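Local coordinates for TATA-box-binding protein (Methanococcus jannaschii, PDB 2Z8U) that probably binds the TATA box of archaeal promoters as a general transcription factor that supports initiation by RNA polymerase, at residues V33-F47 against L50-F64. Numbering follows the deposited sequence.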
loop_
_atom_site.group_PDB
_atom_site.type_symbol
_atom_site.label_atom_id
_atom_site.label_comp_id
_atom_site.label_asym_id
_atom_site.label_seq_id
_atom_site.Cartn_x
_atom_site.Cartn_y
_atom_site.Cartn_z
ATOM N N VAL B 33 44.401 10.152 -5.406
ATOM C CA VAL B 33 44.323 8.696 -5.111
ATOM C C VAL B 33 44.344 7.920 -6.433
ATOM O O VAL B 33 45.100 6.950 -6.600
ATOM C CB VAL B 33 43.064 8.359 -4.254
ATOM C CG1 VAL B 33 42.917 6.863 -4.028
ATOM C CG2 VAL B 33 43.122 9.073 -2.908
ATOM N N ALA B 34 43.563 8.372 -7.409
ATOM C CA ALA B 34 43.559 7.708 -8.714
ATOM C C ALA B 34 44.906 7.783 -9.438
ATOM O O ALA B 34 45.252 6.883 -10.216
ATOM C CB ALA B 34 42.436 8.260 -9.586
ATOM N N MET B 35 45.679 8.838 -9.177
ATOM C CA MET B 35 47.028 8.943 -9.743
ATOM C C MET B 35 47.997 7.886 -9.218
ATOM O O MET B 35 48.985 7.575 -9.868
ATOM C CB MET B 35 47.632 10.313 -9.473
ATOM C CG MET B 35 46.975 11.420 -10.246
ATOM S SD MET B 35 47.750 12.970 -9.799
ATOM C CE MET B 35 46.927 14.090 -10.868
ATOM N N ILE B 36 47.734 7.341 -8.048
ATOM C CA ILE B 36 48.723 6.412 -7.506
ATOM C C ILE B 36 48.250 4.980 -7.351
ATOM O O ILE B 36 49.059 4.059 -7.468
ATOM C CB ILE B 36 49.368 6.928 -6.206
ATOM C CG1 ILE B 36 48.302 7.184 -5.158
ATOM C CG2 ILE B 36 50.280 8.158 -6.503
ATOM C CD1 ILE B 36 48.816 7.612 -3.811
ATOM N N LEU B 37 46.968 4.770 -7.092
ATOM C CA LEU B 37 46.468 3.397 -7.043
ATOM C C LEU B 37 46.366 2.798 -8.434
ATOM O O LEU B 37 45.718 3.359 -9.312
ATOM C CB LEU B 37 45.118 3.303 -6.345
ATOM C CG LEU B 37 45.050 3.769 -4.897
ATOM C CD1 LEU B 37 43.671 3.436 -4.339
ATOM C CD2 LEU B 37 46.154 3.138 -4.054
ATOM N N GLU B 38 47.006 1.650 -8.619
ATOM C CA GLU B 38 46.809 0.865 -9.831
ATOM C C GLU B 38 45.432 0.201 -9.756
ATOM O O GLU B 38 44.970 -0.143 -8.668
ATOM C CB GLU B 38 47.914 -0.183 -9.980
ATOM C CG GLU B 38 49.302 0.396 -10.300
ATOM C CD GLU B 38 49.446 0.906 -11.730
ATOM O OE1 GLU B 38 48.983 0.215 -12.672
ATOM O OE2 GLU B 38 50.044 1.998 -11.916
ATOM N N ASN B 39 44.771 0.051 -10.902
ATOM C CA ASN B 39 43.461 -0.604 -10.971
ATOM C C ASN B 39 42.328 0.269 -10.435
ATOM O O ASN B 39 41.301 -0.263 -9.977
ATOM C CB ASN B 39 43.467 -1.935 -10.194
ATOM C CG ASN B 39 44.485 -2.932 -10.724
ATOM O OD1 ASN B 39 44.979 -3.774 -9.976
ATOM N ND2 ASN B 39 44.797 -2.847 -12.012
ATOM N N ALA B 40 42.517 1.592 -10.460
ATOM C CA ALA B 40 41.546 2.528 -9.873
ATOM C C ALA B 40 40.598 3.028 -10.937
ATOM O O ALA B 40 41.029 3.440 -12.026
ATOM C CB ALA B 40 42.250 3.711 -9.199
ATOM N N GLU B 41 39.311 2.966 -10.633
ATOM C CA GLU B 41 38.266 3.514 -11.495
ATOM C C GLU B 41 37.658 4.724 -10.789
ATOM O O GLU B 41 37.110 4.590 -9.677
ATOM C CB GLU B 41 37.203 2.448 -11.751
ATOM C CG GLU B 41 36.106 2.863 -12.733
ATOM C CD GLU B 41 34.998 1.814 -12.904
ATOM O OE1 GLU B 41 35.043 0.757 -12.238
ATOM O OE2 GLU B 41 34.072 2.056 -13.715
ATOM N N TYR B 42 37.774 5.897 -11.408
ATOM C CA TYR B 42 37.222 7.128 -10.836
ATOM C C TYR B 42 36.617 8.036 -11.903
ATOM O O TYR B 42 37.335 8.584 -12.734
ATOM C CB TYR B 42 38.298 7.884 -10.031
ATOM C CG TYR B 42 37.825 9.164 -9.372
ATOM C CD1 TYR B 42 36.708 9.176 -8.531
ATOM C CD2 TYR B 42 38.511 10.360 -9.570
ATOM C CE1 TYR B 42 36.278 10.350 -7.922
ATOM C CE2 TYR B 42 38.094 11.534 -8.961
ATOM C CZ TYR B 42 36.978 11.519 -8.132
ATOM O OH TYR B 42 36.553 12.691 -7.530
ATOM N N GLU B 43 35.294 8.177 -11.872
ATOM C CA GLU B 43 34.556 9.010 -12.832
ATOM C C GLU B 43 33.629 9.913 -12.035
ATOM O O GLU B 43 32.452 9.579 -11.840
ATOM C CB GLU B 43 33.724 8.137 -13.778
ATOM C CG GLU B 43 34.243 6.713 -13.989
ATOM C CD GLU B 43 34.915 6.514 -15.337
ATOM O OE1 GLU B 43 35.260 5.351 -15.654
ATOM O OE2 GLU B 43 35.090 7.504 -16.084
ATOM N N PRO B 44 34.162 11.039 -11.531
ATOM C CA PRO B 44 33.435 11.882 -10.576
ATOM C C PRO B 44 32.137 12.501 -11.119
ATOM O O PRO B 44 31.235 12.814 -10.340
ATOM C CB PRO B 44 34.451 12.967 -10.211
ATOM C CG PRO B 44 35.455 12.967 -11.318
ATOM C CD PRO B 44 35.512 11.562 -11.823
ATOM N N GLU B 45 32.048 12.661 -12.438
ATOM C CA GLU B 45 30.836 13.160 -13.080
ATOM C C GLU B 45 29.721 12.114 -13.110
ATOM O O GLU B 45 28.546 12.455 -13.221
ATOM C CB GLU B 45 31.152 13.655 -14.492
ATOM C CG GLU B 45 32.296 14.664 -14.542
ATOM C CD GLU B 45 32.085 15.830 -13.587
ATOM O OE1 GLU B 45 31.192 16.662 -13.857
ATOM O OE2 GLU B 45 32.811 15.916 -12.568
ATOM N N GLN B 46 30.101 10.843 -13.000
ATOM C CA GLN B 46 29.160 9.733 -13.068
ATOM C C GLN B 46 28.794 9.248 -11.678
ATOM O O GLN B 46 27.628 8.950 -11.402
ATOM C CB GLN B 46 29.774 8.571 -13.851
ATOM C CG GLN B 46 30.411 8.978 -15.176
ATOM C CD GLN B 46 31.049 7.815 -15.931
ATOM O OE1 GLN B 46 31.200 6.705 -15.398
ATOM N NE2 GLN B 46 31.443 8.072 -17.177
ATOM N N PHE B 47 29.807 9.173 -10.813
ATOM C CA PHE B 47 29.699 8.561 -9.494
ATOM C C PHE B 47 30.775 9.170 -8.560
ATOM O O PHE B 47 31.918 9.359 -8.979
ATOM C CB PHE B 47 29.863 7.035 -9.616
ATOM C CG PHE B 47 29.751 6.306 -8.315
ATOM C CD1 PHE B 47 28.507 6.053 -7.747
ATOM C CD2 PHE B 47 30.890 5.878 -7.643
ATOM C CE1 PHE B 47 28.400 5.382 -6.529
ATOM C CE2 PHE B 47 30.796 5.210 -6.422
ATOM C CZ PHE B 47 29.550 4.958 -5.863
ATOM N N LEU B 50 35.584 6.337 -5.511
ATOM C CA LEU B 50 36.664 5.733 -6.290
ATOM C C LEU B 50 36.714 4.247 -6.010
ATOM O O LEU B 50 36.660 3.835 -4.845
ATOM C CB LEU B 50 38.024 6.385 -5.958
ATOM C CG LEU B 50 39.279 5.808 -6.611
ATOM C CD1 LEU B 50 40.293 6.912 -6.831
ATOM C CD2 LEU B 50 39.890 4.639 -5.826
ATOM N N VAL B 51 36.878 3.448 -7.063
ATOM C CA VAL B 51 36.940 1.983 -6.935
ATOM C C VAL B 51 38.344 1.471 -7.212
ATOM O O VAL B 51 38.934 1.818 -8.225
ATOM C CB VAL B 51 35.933 1.272 -7.888
ATOM C CG1 VAL B 51 36.021 -0.248 -7.753
ATOM C CG2 VAL B 51 34.514 1.756 -7.620
ATOM N N CYS B 52 38.882 0.674 -6.288
ATOM C CA CYS B 52 40.175 0.024 -6.462
ATOM C C CYS B 52 40.006 -1.488 -6.313
ATOM O O CYS B 52 39.540 -1.970 -5.282
ATOM C CB CYS B 52 41.210 0.525 -5.453
ATOM S SG CYS B 52 42.861 -0.306 -5.683
ATOM N N ARG B 53 40.384 -2.227 -7.349
ATOM C CA ARG B 53 40.233 -3.680 -7.356
ATOM C C ARG B 53 41.584 -4.358 -7.275
ATOM O O ARG B 53 42.366 -4.318 -8.227
ATOM C CB ARG B 53 39.463 -4.142 -8.588
ATOM C CG ARG B 53 37.961 -4.151 -8.392
ATOM C CD ARG B 53 37.250 -4.614 -9.647
ATOM N NE ARG B 53 36.639 -3.493 -10.356
ATOM C CZ ARG B 53 35.353 -3.170 -10.262
ATOM N NH1 ARG B 53 34.539 -3.897 -9.492
ATOM N NH2 ARG B 53 34.875 -2.126 -10.942
ATOM N N LEU B 54 41.859 -4.955 -6.118
ATOM C CA LEU B 54 43.114 -5.660 -5.874
ATOM C C LEU B 54 43.059 -7.088 -6.379
ATOM O O LEU B 54 42.019 -7.751 -6.304
ATOM C CB LEU B 54 43.486 -5.633 -4.391
ATOM C CG LEU B 54 43.848 -4.247 -3.856
ATOM C CD1 LEU B 54 44.046 -4.264 -2.352
ATOM C CD2 LEU B 54 45.094 -3.730 -4.565
ATOM N N SER B 55 44.193 -7.547 -6.903
ATOM C CA SER B 55 44.310 -8.891 -7.456
ATOM C C SER B 55 44.759 -9.920 -6.417
ATOM O O SER B 55 44.261 -11.055 -6.400
ATOM C CB SER B 55 45.267 -8.887 -8.650
ATOM O OG SER B 55 45.648 -10.206 -8.972
ATOM N N VAL B 56 45.722 -9.538 -5.583
ATOM C CA VAL B 56 46.204 -10.404 -4.504
ATOM C C VAL B 56 46.150 -9.586 -3.217
ATOM O O VAL B 56 46.911 -8.630 -3.067
ATOM C CB VAL B 56 47.655 -10.941 -4.757
ATOM C CG1 VAL B 56 48.138 -11.787 -3.579
ATOM C CG2 VAL B 56 47.741 -11.759 -6.058
ATOM N N PRO B 57 45.196 -9.899 -2.318
ATOM C CA PRO B 57 44.137 -10.900 -2.510
ATOM C C PRO B 57 43.007 -10.291 -3.363
ATOM O O PRO B 57 43.036 -9.092 -3.627
ATOM C CB PRO B 57 43.661 -11.174 -1.080
ATOM C CG PRO B 57 43.883 -9.867 -0.356
ATOM C CD PRO B 57 45.080 -9.208 -1.016
ATOM N N LYS B 58 42.059 -11.114 -3.815
ATOM C CA LYS B 58 40.948 -10.636 -4.643
ATOM C C LYS B 58 39.979 -9.818 -3.778
ATOM O O LYS B 58 38.965 -10.333 -3.305
ATOM C CB LYS B 58 40.219 -11.819 -5.281
ATOM C CG LYS B 58 39.568 -11.539 -6.643
ATOM C CD LYS B 58 38.905 -12.804 -7.242
ATOM C CE LYS B 58 39.925 -13.808 -7.820
ATOM N NZ LYS B 58 39.295 -15.027 -8.425
ATOM N N VAL B 59 40.313 -8.555 -3.547
ATOM C CA VAL B 59 39.444 -7.671 -2.765
ATOM C C VAL B 59 39.254 -6.347 -3.510
ATOM O O VAL B 59 40.115 -5.942 -4.294
ATOM C CB VAL B 59 39.985 -7.408 -1.323
ATOM C CG1 VAL B 59 40.133 -8.706 -0.517
ATOM C CG2 VAL B 59 41.308 -6.650 -1.355
ATOM N N ALA B 60 38.133 -5.680 -3.248
ATOM C CA ALA B 60 37.832 -4.411 -3.877
ATOM C C ALA B 60 37.507 -3.378 -2.804
ATOM O O ALA B 60 36.897 -3.700 -1.775
ATOM C CB ALA B 60 36.655 -4.563 -4.841
ATOM N N LEU B 61 37.913 -2.145 -3.057
ATOM C CA LEU B 61 37.655 -1.058 -2.118
ATOM C C LEU B 61 36.914 0.055 -2.839
ATOM O O LEU B 61 37.193 0.339 -4.007
ATOM C CB LEU B 61 38.973 -0.519 -1.532
ATOM C CG LEU B 61 39.837 -1.454 -0.656
ATOM C CD1 LEU B 61 40.858 -2.221 -1.491
ATOM C CD2 LEU B 61 40.570 -0.625 0.356
ATOM N N LEU B 62 35.975 0.675 -2.131
ATOM C CA LEU B 62 35.277 1.850 -2.592
ATOM C C LEU B 62 35.656 2.957 -1.630
ATOM O O LEU B 62 35.481 2.815 -0.412
ATOM C CB LEU B 62 33.760 1.621 -2.607
ATOM C CG LEU B 62 32.813 2.805 -2.890
ATOM C CD1 LEU B 62 33.058 3.463 -4.235
ATOM C CD2 LEU B 62 31.358 2.347 -2.779
ATOM N N ILE B 63 36.254 4.020 -2.174
ATOM C CA ILE B 63 36.754 5.109 -1.346
ATOM C C ILE B 63 36.018 6.417 -1.650
ATOM O O ILE B 63 35.952 6.830 -2.808
ATOM C CB ILE B 63 38.271 5.345 -1.556
ATOM C CG1 ILE B 63 39.058 4.026 -1.444
ATOM C CG2 ILE B 63 38.773 6.428 -0.576
ATOM C CD1 ILE B 63 40.541 4.144 -1.724
ATOM N N PHE B 64 35.525 7.082 -0.604
ATOM C CA PHE B 64 34.825 8.359 -0.769
ATOM C C PHE B 64 35.680 9.549 -0.304
ATOM O O PHE B 64 36.600 9.380 0.494
ATOM C CB PHE B 64 33.500 8.310 0.002
ATOM C CG PHE B 64 32.460 7.415 -0.627
ATOM C CD1 PHE B 64 31.749 7.837 -1.756
ATOM C CD2 PHE B 64 32.189 6.170 -0.097
ATOM C CE1 PHE B 64 30.776 7.019 -2.342
ATOM C CE2 PHE B 64 31.208 5.340 -0.669
ATOM C CZ PHE B 64 30.502 5.774 -1.797
#
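The outer edge of the saddle-shaped antiparallel sheet of the TBP fold, in its first repeat, is formed where the short strand 40-41 pairs with strand 50-54. E41 and V51 are a hydrogen-bonded pair: E41 N gives its hydrogen to V51 O at 2.7 Å, and V51 N returns one to E41 O at 2.9 Å, almost straight at 179°. Beyond it A40 faces C52 as a non-hydrogen-bonded pair, and a weak bond from R53 N to N39 O continues the pairing past them.

On the side of A40 and C52 the sheet packs against helix 30-36 through apolar side chains. L50 meets most of them, a branched residue able to touch several neighbours at once. Its CD1 lies 3.8 Å from V33 CG1 and also touches A34 CB and Y42 CB, while L50 CD2 packs against the small A40 CB and against L37 CD1, each at 4.2 Å. L37 CD1 rests 4.0 Å from C52 CB and also meets I63 CD1, so that it touches both strands of the hairpin 50-63.

On the side of E41 and V51, which corresponds to the concave DNA-binding face in TBPs, a second subunit covers V51 and L62 in this crystal. Here F47, with CG anti to its backbone N (chi1 -179°), comes from the opposite direction to L62 and presents its ring edge, CE2 lying 3.6 Å from L62 CD1 in the ring plane. E41 extends alongside R53 on this face; V51 CG1 sits over one side of the guanidinium, whose NH1 forms a salt bridge with D123 of the second subunit. The other nitrogen, R53 NH2, makes a salt bridge to E41 OE1 at 3.2 Å, whose hydrogen bond is weak and bent, with carboxylate and guanidinium planes 44° apart.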